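Local coordinates for protein Poly(beta-D-mannuronate) C5 epimerase (Pseudomonas syringae pv. tomato, PDB 4NK6) that converts beta-D-mannuronate residues of alginate to alpha-L-guluronate and, within a periplasmic complex, helps protect the new polymer from degradation during its transfer to the outer membrane, at residues K138-S143 with T161-W166; K200-G205 with E240-W245; T54-M59 with A87-D92; E231-I236 with E252-V257. All coordinates share one frame; numbering follows the deposited sequence.

How the interactions relate
Interactions 1, 2 and 4 join successive turns of the right-handed beta-helix, whereas interaction 3 pairs the outermost strand 52-57, antiparallel, with strand 86-91 at the N-terminal end. Interactions 1 and 2 share one run of parallel strands, with centres 11 Å apart: strand 162-167 is the neighbour of strand 200-202, and Thr-161 O lies 3.0 Å from Lys-200 N. Interaction 4 meets interaction 2 where Phe-241 CZ packs against Ile-236 CG2 at 3.6 Å. Interaction 3 touches none of the others; its nearest atoms are about 8 Å from interaction 1. Toward the inferred proton acceptor His-274, the side chain of Thr-253 comes within about 8 Å and that of Trp-245 within about 11 Å.

Interaction 1: residues K138-S143 with T161-W166; sequences KELRLS and TSVNAW
The guanidinium of Arg-141 lies flat on the indole of Trp-166, planes 10° apart, in a cation-pi stack across neighbouring parallel strands of the right-handed beta-helix. CZ of Arg-141 sits 3.4 Å from CZ2 of Trp-166, while its CD lies over the five-membered ring of the same indole as a CH-pi contact. With CG of Arg-141 anti to its carbonyl carbon (chi1 -53°) and the chain extended to NE, the two side chains run alongside each other, pointing the same way. At the guanidinium edge stands the carboxylate of Glu-139: NE of Arg-141 makes a 2.8 Å salt-bridge hydrogen bond to OE2 of Glu-139, approaching from above the carboxylate plane. The other oxygen, OE1, takes ND2 of Asn-164 at 2.9 Å on its anti side, with amide and carboxylate nearly perpendicular. Glu-139 thus ties Arg-141 of its own strand to Asn-164 across the strands, consistent with holding the guanidinium over the indole. OD1 of Asn-164 turns to the next strand, with a weak bond to the backbone N of Ala-202. Four backbone hydrogen bonds, from Leu-140 N to Ser-162 O through Trp-166 N to Leu-142 O, hold the parallel register. On the opposite, buried face Leu-140, Leu-142 and Val-163 pack together, CD1 of Leu-142 lying 4.1 Å from CG1 of Val-163.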
# COMPACT_ATOMS: atom_id res chain seq x y z
N LYS A 138 -12.20 -19.81 -8.54
CA LYS A 138 -12.55 -19.79 -7.12
C LYS A 138 -11.35 -19.38 -6.27
O LYS A 138 -11.48 -18.58 -5.35
CB LYS A 138 -13.08 -21.16 -6.68
CG LYS A 138 -13.41 -21.27 -5.19
CD LYS A 138 -13.88 -22.69 -4.84
CE LYS A 138 -13.91 -22.94 -3.33
NZ LYS A 138 -15.01 -22.21 -2.65
N GLU A 139 -10.18 -19.93 -6.60
CA GLU A 139 -8.96 -19.57 -5.88
C GLU A 139 -7.71 -19.90 -6.70
O GLU A 139 -7.59 -20.99 -7.25
CB GLU A 139 -8.89 -20.31 -4.53
CG GLU A 139 -7.65 -19.95 -3.69
CD GLU A 139 -7.56 -20.75 -2.40
OE1 GLU A 139 -7.06 -20.20 -1.40
OE2 GLU A 139 -7.99 -21.93 -2.40
N LEU A 140 -6.78 -18.95 -6.78
CA LEU A 140 -5.44 -19.25 -7.26
C LEU A 140 -4.49 -19.32 -6.06
O LEU A 140 -4.26 -18.32 -5.38
CB LEU A 140 -4.95 -18.20 -8.26
CG LEU A 140 -3.49 -18.34 -8.71
CD1 LEU A 140 -3.21 -19.71 -9.36
CD2 LEU A 140 -3.12 -17.22 -9.67
N ARG A 141 -3.97 -20.52 -5.81
CA ARG A 141 -3.02 -20.74 -4.73
C ARG A 141 -1.60 -20.65 -5.31
O ARG A 141 -1.25 -21.40 -6.22
CB ARG A 141 -3.23 -22.14 -4.13
CG ARG A 141 -4.67 -22.42 -3.69
CD ARG A 141 -4.87 -23.86 -3.23
NE ARG A 141 -6.14 -24.04 -2.53
CZ ARG A 141 -6.58 -25.20 -2.05
NH1 ARG A 141 -5.86 -26.30 -2.19
NH2 ARG A 141 -7.75 -25.25 -1.43
N LEU A 142 -0.80 -19.72 -4.79
CA LEU A 142 0.60 -19.59 -5.17
C LEU A 142 1.46 -20.39 -4.21
O LEU A 142 1.46 -20.13 -3.01
CB LEU A 142 1.04 -18.12 -5.14
CG LEU A 142 0.17 -17.18 -5.99
CD1 LEU A 142 0.66 -15.74 -5.90
CD2 LEU A 142 0.12 -17.65 -7.45
N SER A 143 2.19 -21.37 -4.74
CA SER A 143 2.97 -22.27 -3.90
C SER A 143 4.12 -21.56 -3.19
O SER A 143 5.02 -21.02 -3.83
CB SER A 143 3.54 -23.43 -4.72
OG SER A 143 4.41 -24.20 -3.92
N THR A 161 -12.49 -12.95 -7.21
CA THR A 161 -11.78 -14.20 -7.03
C THR A 161 -10.88 -14.14 -5.80
O THR A 161 -10.91 -13.17 -5.04
CB THR A 161 -10.96 -14.54 -8.28
OG1 THR A 161 -10.47 -15.88 -8.17
CG2 THR A 161 -9.78 -13.59 -8.41
N SER A 162 -10.08 -15.18 -5.59
CA SER A 162 -9.13 -15.20 -4.48
C SER A 162 -7.77 -15.57 -5.01
O SER A 162 -7.65 -16.47 -5.85
CB SER A 162 -9.55 -16.21 -3.41
OG SER A 162 -10.57 -15.71 -2.58
N VAL A 163 -6.75 -14.86 -4.54
CA VAL A 163 -5.36 -15.20 -4.83
C VAL A 163 -4.58 -15.23 -3.52
O VAL A 163 -4.42 -14.21 -2.87
CB VAL A 163 -4.70 -14.19 -5.79
CG1 VAL A 163 -3.30 -14.67 -6.19
CG2 VAL A 163 -5.59 -13.97 -7.03
N ASN A 164 -4.12 -16.41 -3.13
CA ASN A 164 -3.56 -16.58 -1.79
C ASN A 164 -2.18 -17.21 -1.81
O ASN A 164 -1.90 -18.09 -2.62
CB ASN A 164 -4.49 -17.44 -0.93
CG ASN A 164 -5.79 -16.73 -0.58
OD1 ASN A 164 -5.78 -15.59 -0.12
ND2 ASN A 164 -6.91 -17.41 -0.78
N ALA A 165 -1.31 -16.73 -0.92
CA ALA A 165 -0.04 -17.40 -0.66
C ALA A 165 -0.36 -18.71 0.04
O ALA A 165 -1.01 -18.72 1.09
CB ALA A 165 0.83 -16.52 0.23
N TRP A 166 0.11 -19.81 -0.52
CA TRP A 166 -0.31 -21.14 -0.10
C TRP A 166 0.85 -22.06 0.28
O TRP A 166 1.79 -22.25 -0.49
CB TRP A 166 -1.14 -21.79 -1.22
CG TRP A 166 -1.87 -23.04 -0.80
CD1 TRP A 166 -1.46 -24.33 -0.99
CD2 TRP A 166 -3.13 -23.11 -0.13
NE1 TRP A 166 -2.39 -25.20 -0.48
CE2 TRP A 166 -3.43 -24.47 0.06
CE3 TRP A 166 -4.04 -22.15 0.35
CZ2 TRP A 166 -4.59 -24.91 0.70
CZ3 TRP A 166 -5.19 -22.58 0.98
CH2 TRP A 166 -5.46 -23.95 1.15

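Interaction 2: residues K200-G205 with E240-W245; sequences KMASMG and EFADMW
Lys-200, Met-201 and Ala-202 pair in parallel register with Glu-240, Phe-241 and Ala-242 on neighbouring rungs of the right-handed beta-helix. Backbone hydrogen bonds come first: Met-201 N to Glu-240 O (2.9 Å), Ala-242 N to Met-201 O (3.2 Å) and Ser-203 N to Ala-242 O (2.9 Å). Ser-203 and Asp-243 both adopt positive phi, so the two chains turn at the same place, and the ladder resumes with Trp-245 N bonding to Met-204 O.

Among polar side chains, the hydroxyl of Ser-203 donates from OG to the anti lone pair of Asp-243 OD2 at 2.8 Å. That oxygen is also held by a salt bridge from Arg-183 and by the backbone N of Tyr-176. Lys-200 and Glu-240 run side by side, but their charged ends stay too far apart for a salt bridge.

The apolar contacts pile up on the buried side. Met-201 lies alongside Phe-241 and brings SD to the ring edge, 3.9 Å from CE2 of Phe-241, a Met-aromatic contact; Tyr-263 of the following rung stacks on the same phenyl ring. Met-244 bends at chi2 (-84°) and chi3, which curls CE to within 3.8 Å of CB of Met-204. Beyond the turn, CB of Trp-245 packs on the backbone of Gly-205, 3.5 Å from C of Gly-205.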
# COMPACT_ATOMS: atom_id res chain seq x y z
N LYS A 200 -10.04 -11.38 -2.84
CA LYS A 200 -9.42 -11.63 -1.54
C LYS A 200 -8.01 -12.16 -1.76
O LYS A 200 -7.81 -13.04 -2.59
CB LYS A 200 -10.24 -12.63 -0.72
CG LYS A 200 -11.68 -12.18 -0.41
CD LYS A 200 -12.40 -13.22 0.44
CE LYS A 200 -13.90 -12.90 0.60
NZ LYS A 200 -14.16 -11.66 1.39
N MET A 201 -7.05 -11.60 -1.02
CA MET A 201 -5.69 -12.13 -0.97
C MET A 201 -5.24 -12.20 0.48
O MET A 201 -5.54 -11.31 1.26
CB MET A 201 -4.71 -11.23 -1.73
CG MET A 201 -5.13 -10.94 -3.16
SD MET A 201 -3.80 -10.20 -4.14
CE MET A 201 -4.62 -10.13 -5.73
N ALA A 202 -4.52 -13.26 0.82
CA ALA A 202 -4.02 -13.39 2.18
C ALA A 202 -2.60 -13.96 2.23
O ALA A 202 -2.19 -14.70 1.33
CB ALA A 202 -4.98 -14.23 3.02
N SER A 203 -1.86 -13.57 3.26
CA SER A 203 -0.60 -14.22 3.62
C SER A 203 0.56 -13.97 2.67
O SER A 203 1.54 -14.72 2.67
CB SER A 203 -0.83 -15.71 3.87
OG SER A 203 -1.64 -15.88 5.02
N MET A 204 0.48 -12.90 1.89
CA MET A 204 1.55 -12.57 0.95
C MET A 204 2.61 -11.66 1.53
O MET A 204 2.34 -10.85 2.41
CB MET A 204 0.97 -11.86 -0.27
CG MET A 204 0.11 -12.74 -1.15
SD MET A 204 -0.43 -11.77 -2.56
CE MET A 204 -1.37 -13.01 -3.46
N GLY A 205 3.82 -11.76 1.00
CA GLY A 205 4.84 -10.78 1.29
C GLY A 205 5.75 -11.17 2.42
O GLY A 205 5.38 -11.93 3.32
N GLU A 240 -10.05 -7.43 -0.21
CA GLU A 240 -9.69 -7.70 1.17
C GLU A 240 -8.31 -8.35 1.26
O GLU A 240 -8.03 -9.31 0.55
CB GLU A 240 -10.77 -8.56 1.84
CG GLU A 240 -10.43 -8.97 3.27
CD GLU A 240 -11.63 -9.46 4.06
OE1 GLU A 240 -12.72 -8.86 3.94
OE2 GLU A 240 -11.49 -10.45 4.81
N PHE A 241 -7.47 -7.79 2.12
CA PHE A 241 -6.08 -8.22 2.27
C PHE A 241 -5.80 -8.50 3.74
O PHE A 241 -6.04 -7.64 4.59
CB PHE A 241 -5.13 -7.14 1.72
CG PHE A 241 -5.42 -6.77 0.29
CD1 PHE A 241 -6.38 -5.82 -0.02
CD2 PHE A 241 -4.76 -7.43 -0.74
CE1 PHE A 241 -6.67 -5.51 -1.35
CE2 PHE A 241 -5.06 -7.12 -2.07
CZ PHE A 241 -6.01 -6.16 -2.37
N ALA A 242 -5.30 -9.69 4.02
CA ALA A 242 -5.10 -10.13 5.40
C ALA A 242 -3.76 -10.84 5.55
O ALA A 242 -3.32 -11.53 4.63
CB ALA A 242 -6.24 -11.06 5.82
N ASP A 243 -3.12 -10.67 6.71
CA ASP A 243 -1.89 -11.40 7.03
C ASP A 243 -0.75 -11.10 6.05
O ASP A 243 0.19 -11.89 5.91
CB ASP A 243 -2.16 -12.91 7.09
CG ASP A 243 -1.06 -13.67 7.84
OD1 ASP A 243 -0.75 -13.27 8.97
OD2 ASP A 243 -0.49 -14.63 7.28
N MET A 244 -0.84 -9.95 5.38
CA MET A 244 0.19 -9.50 4.45
C MET A 244 1.32 -8.83 5.22
O MET A 244 1.09 -8.19 6.24
CB MET A 244 -0.39 -8.47 3.47
CG MET A 244 -1.78 -8.83 2.90
SD MET A 244 -1.78 -9.92 1.47
CE MET A 244 -1.15 -8.79 0.22
N TRP A 245 2.55 -8.95 4.72
CA TRP A 245 3.68 -8.24 5.33
C TRP A 245 3.44 -6.72 5.27
O TRP A 245 3.40 -6.05 6.31
CB TRP A 245 5.01 -8.67 4.68
CG TRP A 245 6.23 -7.97 5.20
CD1 TRP A 245 6.95 -7.00 4.56
CD2 TRP A 245 6.90 -8.20 6.45
NE1 TRP A 245 8.01 -6.61 5.34
CE2 TRP A 245 8.01 -7.33 6.50
CE3 TRP A 245 6.66 -9.05 7.53
CZ2 TRP A 245 8.88 -7.28 7.60
CZ3 TRP A 245 7.53 -9.00 8.63
CH2 TRP A 245 8.62 -8.12 8.65

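Interaction 3: residues T54-M59 with A87-D92; sequences TVARMM and AIMISD
Met-89 and Thr-54 sit opposite each other as a hydrogen-bonded antiparallel pair, their side chains slanting across one another on the same face. CG of Met-89 is anti to its carbonyl carbon (chi1 -53°) and the rest of the chain is extended, which carries the thioether along the neighbouring strand. Its methyl CE ends beside two successive backbone carbonyls, 3.5 Å from both Ala-56 O and Arg-57 O, and also touches the methyl of Ala-56. At the root of the same side chain, OG1 of Thr-54 comes to 3.6 Å from CB of Met-89. This hydroxyl lies 2.9 Å from a water that donates to Met-89 O, so the carbonyl receives the water as well as the N-H of Thr-54; a weak link runs from the water to Ser-91 OG.

On the other face, Val-55 and Ile-88 form the non-hydrogen-bonded pair and meet loosely, CG2 of Val-55 lying 4.5 Å from CG1 of Ile-88. Ala-56 and Ala-87 make the second hydrogen-bonded pair, Ala-87 N reaching Ala-56 O at 2.9 Å. The chain then leaves the strand, and Met-58 lays CG near CB of Ala-87 while packing on Trp-77 of helix 75-81. Strand axes 122° apart show strong twisting. On its other edge strand 86-91 pairs in parallel with strand 123-124, so 52-57 is the outermost, antiparallel strand at the N-terminal end of the beta-helix.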
# COMPACT_ATOMS: atom_id res chain seq x y z
N THR A 54 4.31 -19.06 -22.53
CA THR A 54 5.55 -19.85 -22.53
C THR A 54 6.01 -20.16 -21.11
O THR A 54 5.70 -19.43 -20.16
CB THR A 54 6.72 -19.15 -23.26
OG1 THR A 54 7.00 -17.89 -22.65
CG2 THR A 54 6.40 -18.93 -24.74
N VAL A 55 6.74 -21.26 -20.98
CA VAL A 55 7.43 -21.60 -19.75
C VAL A 55 8.91 -21.52 -20.09
O VAL A 55 9.40 -22.30 -20.91
CB VAL A 55 7.08 -23.02 -19.26
CG1 VAL A 55 7.91 -23.37 -18.02
CG2 VAL A 55 5.59 -23.13 -18.96
N ALA A 56 9.61 -20.56 -19.49
CA ALA A 56 10.99 -20.30 -19.88
C ALA A 56 11.83 -19.81 -18.70
O ALA A 56 11.30 -19.57 -17.61
CB ALA A 56 11.06 -19.30 -21.02
N ARG A 57 13.12 -19.65 -18.95
CA ARG A 57 14.07 -19.30 -17.91
C ARG A 57 13.85 -17.92 -17.36
O ARG A 57 13.81 -16.94 -18.10
CB ARG A 57 15.50 -19.43 -18.42
CG ARG A 57 15.81 -20.82 -18.83
CD ARG A 57 17.28 -21.04 -18.86
NE ARG A 57 17.56 -22.46 -19.02
CZ ARG A 57 18.77 -22.98 -18.87
NH1 ARG A 57 19.79 -22.20 -18.56
NH2 ARG A 57 18.94 -24.29 -19.04
N MET A 58 13.75 -17.87 -16.04
CA MET A 58 13.47 -16.67 -15.26
C MET A 58 14.47 -15.55 -15.51
O MET A 58 14.10 -14.38 -15.65
CB MET A 58 13.51 -17.06 -13.78
CG MET A 58 12.64 -16.24 -12.89
SD MET A 58 12.03 -17.21 -11.52
CE MET A 58 13.32 -16.96 -10.32
N MET A 59 15.75 -15.92 -15.54
CA MET A 59 16.86 -14.97 -15.56
C MET A 59 17.11 -14.35 -16.92
O MET A 59 18.02 -13.55 -17.08
CB MET A 59 18.15 -15.65 -15.09
CG MET A 59 18.13 -16.13 -13.65
SD MET A 59 18.24 -14.80 -12.44
CE MET A 59 16.62 -14.90 -11.71
N ALA A 87 9.73 -19.47 -15.23
CA ALA A 87 8.49 -18.76 -14.95
C ALA A 87 7.48 -19.07 -16.06
O ALA A 87 7.85 -19.38 -17.18
CB ALA A 87 8.75 -17.27 -14.88
N ILE A 88 6.20 -19.02 -15.70
CA ILE A 88 5.13 -19.03 -16.68
C ILE A 88 5.01 -17.61 -17.20
O ILE A 88 4.83 -16.67 -16.42
CB ILE A 88 3.81 -19.45 -16.02
CG1 ILE A 88 3.93 -20.87 -15.46
CG2 ILE A 88 2.64 -19.32 -17.01
CD1 ILE A 88 2.84 -21.24 -14.47
N MET A 89 5.13 -17.43 -18.51
CA MET A 89 5.12 -16.08 -19.08
C MET A 89 3.98 -15.81 -20.06
O MET A 89 3.68 -16.63 -20.92
CB MET A 89 6.45 -15.77 -19.76
CG MET A 89 7.64 -16.00 -18.86
SD MET A 89 9.21 -15.72 -19.72
CE MET A 89 10.35 -16.27 -18.43
N ILE A 90 3.38 -14.64 -19.91
CA ILE A 90 2.34 -14.19 -20.83
C ILE A 90 2.84 -12.98 -21.61
O ILE A 90 3.38 -12.04 -21.02
CB ILE A 90 1.07 -13.79 -20.06
CG1 ILE A 90 0.45 -15.03 -19.40
CG2 ILE A 90 0.06 -13.09 -20.99
CD1 ILE A 90 -0.36 -14.71 -18.16
N SER A 91 2.69 -13.01 -22.93
CA SER A 91 3.06 -11.86 -23.75
C SER A 91 2.23 -11.80 -25.02
O SER A 91 1.51 -12.74 -25.36
CB SER A 91 4.53 -11.92 -24.12
OG SER A 91 4.74 -12.99 -25.02
N ASP A 92 2.36 -10.69 -25.73
CA ASP A 92 1.75 -10.52 -27.05
C ASP A 92 0.22 -10.71 -27.04
O ASP A 92 -0.34 -11.38 -27.92
CB ASP A 92 2.42 -11.47 -28.05
CG ASP A 92 2.22 -11.03 -29.49
OD1 ASP A 92 2.10 -9.81 -29.72
OD2 ASP A 92 2.16 -11.91 -30.38
O HOH W 1 5.05 -15.90 -23.36

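Interaction 4: residues E231-I236 with E252-V257; sequences EPTGWI and ETRDFV
Thr-233 OG1 donates a 2.7 Å hydrogen bond to the backbone O of Arg-254, joining strand 233-236 to the loop that opens the first predicted PbH1 repeat. With OG1 anti to its own backbone N (chi1 -166°), the hydroxyl faces that carbonyl while CG2 of Thr-233 lies over one face of the Arg-254 guanidinium, off toward the rim. In the plane of that guanidinium, NH1 of Arg-254 forms a 2.8 Å salt bridge with the anti lone pair of Asp-255 OD2, which helps fix the rotation of the group. Three backbone bonds run alongside: Arg-254 N to Pro-232 O, Val-257 N to Gly-234 O, and Ile-236 N to Val-257 O at 2.7 Å.

The ring of Phe-256 lies face-on to the backbone of Gly-234, whose O sits 3.3 Å above the ring plane, over its centre; CD2 of Phe-256 comes to 3.4 Å from N of Gly-234. CG1 of Ile-236 meets the edge of the same ring, and Trp-235 runs beside Val-257, CD1 of Trp-235 lying 3.7 Å from CG2 of Val-257.

At the other end, the side chains of Glu-231 and Glu-252 cross at about a right angle. One water donates to both, at 2.9 Å to Glu-231 OE2 and 2.8 Å to Glu-252 OE1. Glu-231 OE1 is further bonded by His-278, and Glu-252 OE2 by a salt bridge from Arg-276. Two carboxylates brought close are thus each given donors, and the shared water would ease whatever repulsion remains between them.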
# COMPACT_ATOMS: atom_id res chain seq x y z
N GLU A 231 5.47 6.00 -15.00
CA GLU A 231 5.18 5.46 -13.68
C GLU A 231 3.98 4.52 -13.74
O GLU A 231 3.03 4.76 -14.50
CB GLU A 231 4.99 6.61 -12.69
CG GLU A 231 6.14 7.61 -12.76
CD GLU A 231 6.06 8.70 -11.71
OE1 GLU A 231 4.98 9.32 -11.56
OE2 GLU A 231 7.08 8.95 -11.04
N PRO A 232 4.02 3.43 -12.96
CA PRO A 232 2.91 2.48 -13.01
C PRO A 232 1.65 3.10 -12.40
O PRO A 232 1.75 4.10 -11.69
CB PRO A 232 3.40 1.32 -12.13
CG PRO A 232 4.36 1.99 -11.15
CD PRO A 232 5.03 3.08 -11.94
N THR A 233 0.48 2.54 -12.70
CA THR A 233 -0.76 3.00 -12.10
C THR A 233 -1.78 1.87 -12.02
O THR A 233 -1.48 0.72 -12.37
CB THR A 233 -1.35 4.18 -12.87
OG1 THR A 233 -2.37 4.81 -12.08
CG2 THR A 233 -1.93 3.72 -14.22
N GLY A 234 -2.99 2.19 -11.55
CA GLY A 234 -4.04 1.20 -11.44
C GLY A 234 -5.00 1.40 -10.28
O GLY A 234 -5.00 2.45 -9.64
N TRP A 235 -5.82 0.39 -10.01
CA TRP A 235 -6.83 0.47 -8.97
C TRP A 235 -6.80 -0.78 -8.14
O TRP A 235 -6.54 -1.87 -8.66
CB TRP A 235 -8.25 0.55 -9.53
CG TRP A 235 -8.60 1.64 -10.51
CD1 TRP A 235 -7.87 2.75 -10.83
CD2 TRP A 235 -9.79 1.71 -11.31
NE1 TRP A 235 -8.53 3.50 -11.77
CE2 TRP A 235 -9.72 2.88 -12.08
CE3 TRP A 235 -10.92 0.88 -11.43
CZ2 TRP A 235 -10.73 3.26 -12.98
CZ3 TRP A 235 -11.92 1.25 -12.32
CH2 TRP A 235 -11.82 2.43 -13.08
N ILE A 236 -7.12 -0.64 -6.87
CA ILE A 236 -7.43 -1.77 -6.02
C ILE A 236 -8.72 -1.40 -5.28
O ILE A 236 -8.71 -0.51 -4.44
CB ILE A 236 -6.31 -2.06 -5.02
CG1 ILE A 236 -5.09 -2.60 -5.76
CG2 ILE A 236 -6.78 -3.09 -3.99
CD1 ILE A 236 -3.83 -2.66 -4.91
N GLU A 252 7.39 5.42 -6.52
CA GLU A 252 7.29 6.27 -7.70
C GLU A 252 6.08 5.91 -8.58
O GLU A 252 6.20 5.66 -9.78
CB GLU A 252 8.60 6.24 -8.49
CG GLU A 252 9.73 6.96 -7.76
CD GLU A 252 11.00 7.05 -8.59
OE1 GLU A 252 10.95 6.73 -9.79
OE2 GLU A 252 12.05 7.43 -8.02
N THR A 253 4.91 5.87 -7.94
CA THR A 253 3.67 5.43 -8.57
C THR A 253 2.74 6.63 -8.72
O THR A 253 2.76 7.53 -7.89
CB THR A 253 3.01 4.33 -7.71
OG1 THR A 253 3.81 3.14 -7.79
CG2 THR A 253 1.59 4.00 -8.17
N ARG A 254 1.96 6.66 -9.80
CA ARG A 254 1.08 7.80 -10.03
C ARG A 254 -0.40 7.43 -10.02
O ARG A 254 -0.80 6.39 -10.54
CB ARG A 254 1.43 8.50 -11.34
CG ARG A 254 1.11 7.66 -12.57
CD ARG A 254 1.22 8.47 -13.86
NE ARG A 254 0.80 7.68 -15.01
CZ ARG A 254 -0.45 7.62 -15.47
NH1 ARG A 254 -1.42 8.30 -14.87
NH2 ARG A 254 -0.73 6.87 -16.53
N ASP A 255 -1.21 8.30 -9.41
CA ASP A 255 -2.66 8.26 -9.59
C ASP A 255 -3.31 6.94 -9.19
O ASP A 255 -4.35 6.56 -9.73
CB ASP A 255 -3.01 8.59 -11.04
CG ASP A 255 -2.39 9.90 -11.49
OD1 ASP A 255 -2.46 10.89 -10.72
OD2 ASP A 255 -1.83 9.95 -12.60
N PHE A 256 -2.71 6.25 -8.24
CA PHE A 256 -3.22 4.94 -7.86
C PHE A 256 -4.44 5.06 -6.96
O PHE A 256 -4.48 5.89 -6.06
CB PHE A 256 -2.13 4.08 -7.20
CG PHE A 256 -2.33 2.61 -7.43
CD1 PHE A 256 -3.21 1.88 -6.64
CD2 PHE A 256 -1.67 1.96 -8.46
CE1 PHE A 256 -3.42 0.52 -6.86
CE2 PHE A 256 -1.87 0.59 -8.69
CZ PHE A 256 -2.75 -0.12 -7.89
N VAL A 257 -5.44 4.22 -7.22
CA VAL A 257 -6.68 4.28 -6.46
C VAL A 257 -6.77 3.07 -5.53
O VAL A 257 -6.69 1.92 -5.97
CB VAL A 257 -7.92 4.31 -7.40
CG1 VAL A 257 -9.21 4.35 -6.58
CG2 VAL A 257 -7.86 5.51 -8.35
O HOH W 2 9.45 7.60 -11.98
O HOH W 3 2.20 6.28 -16.48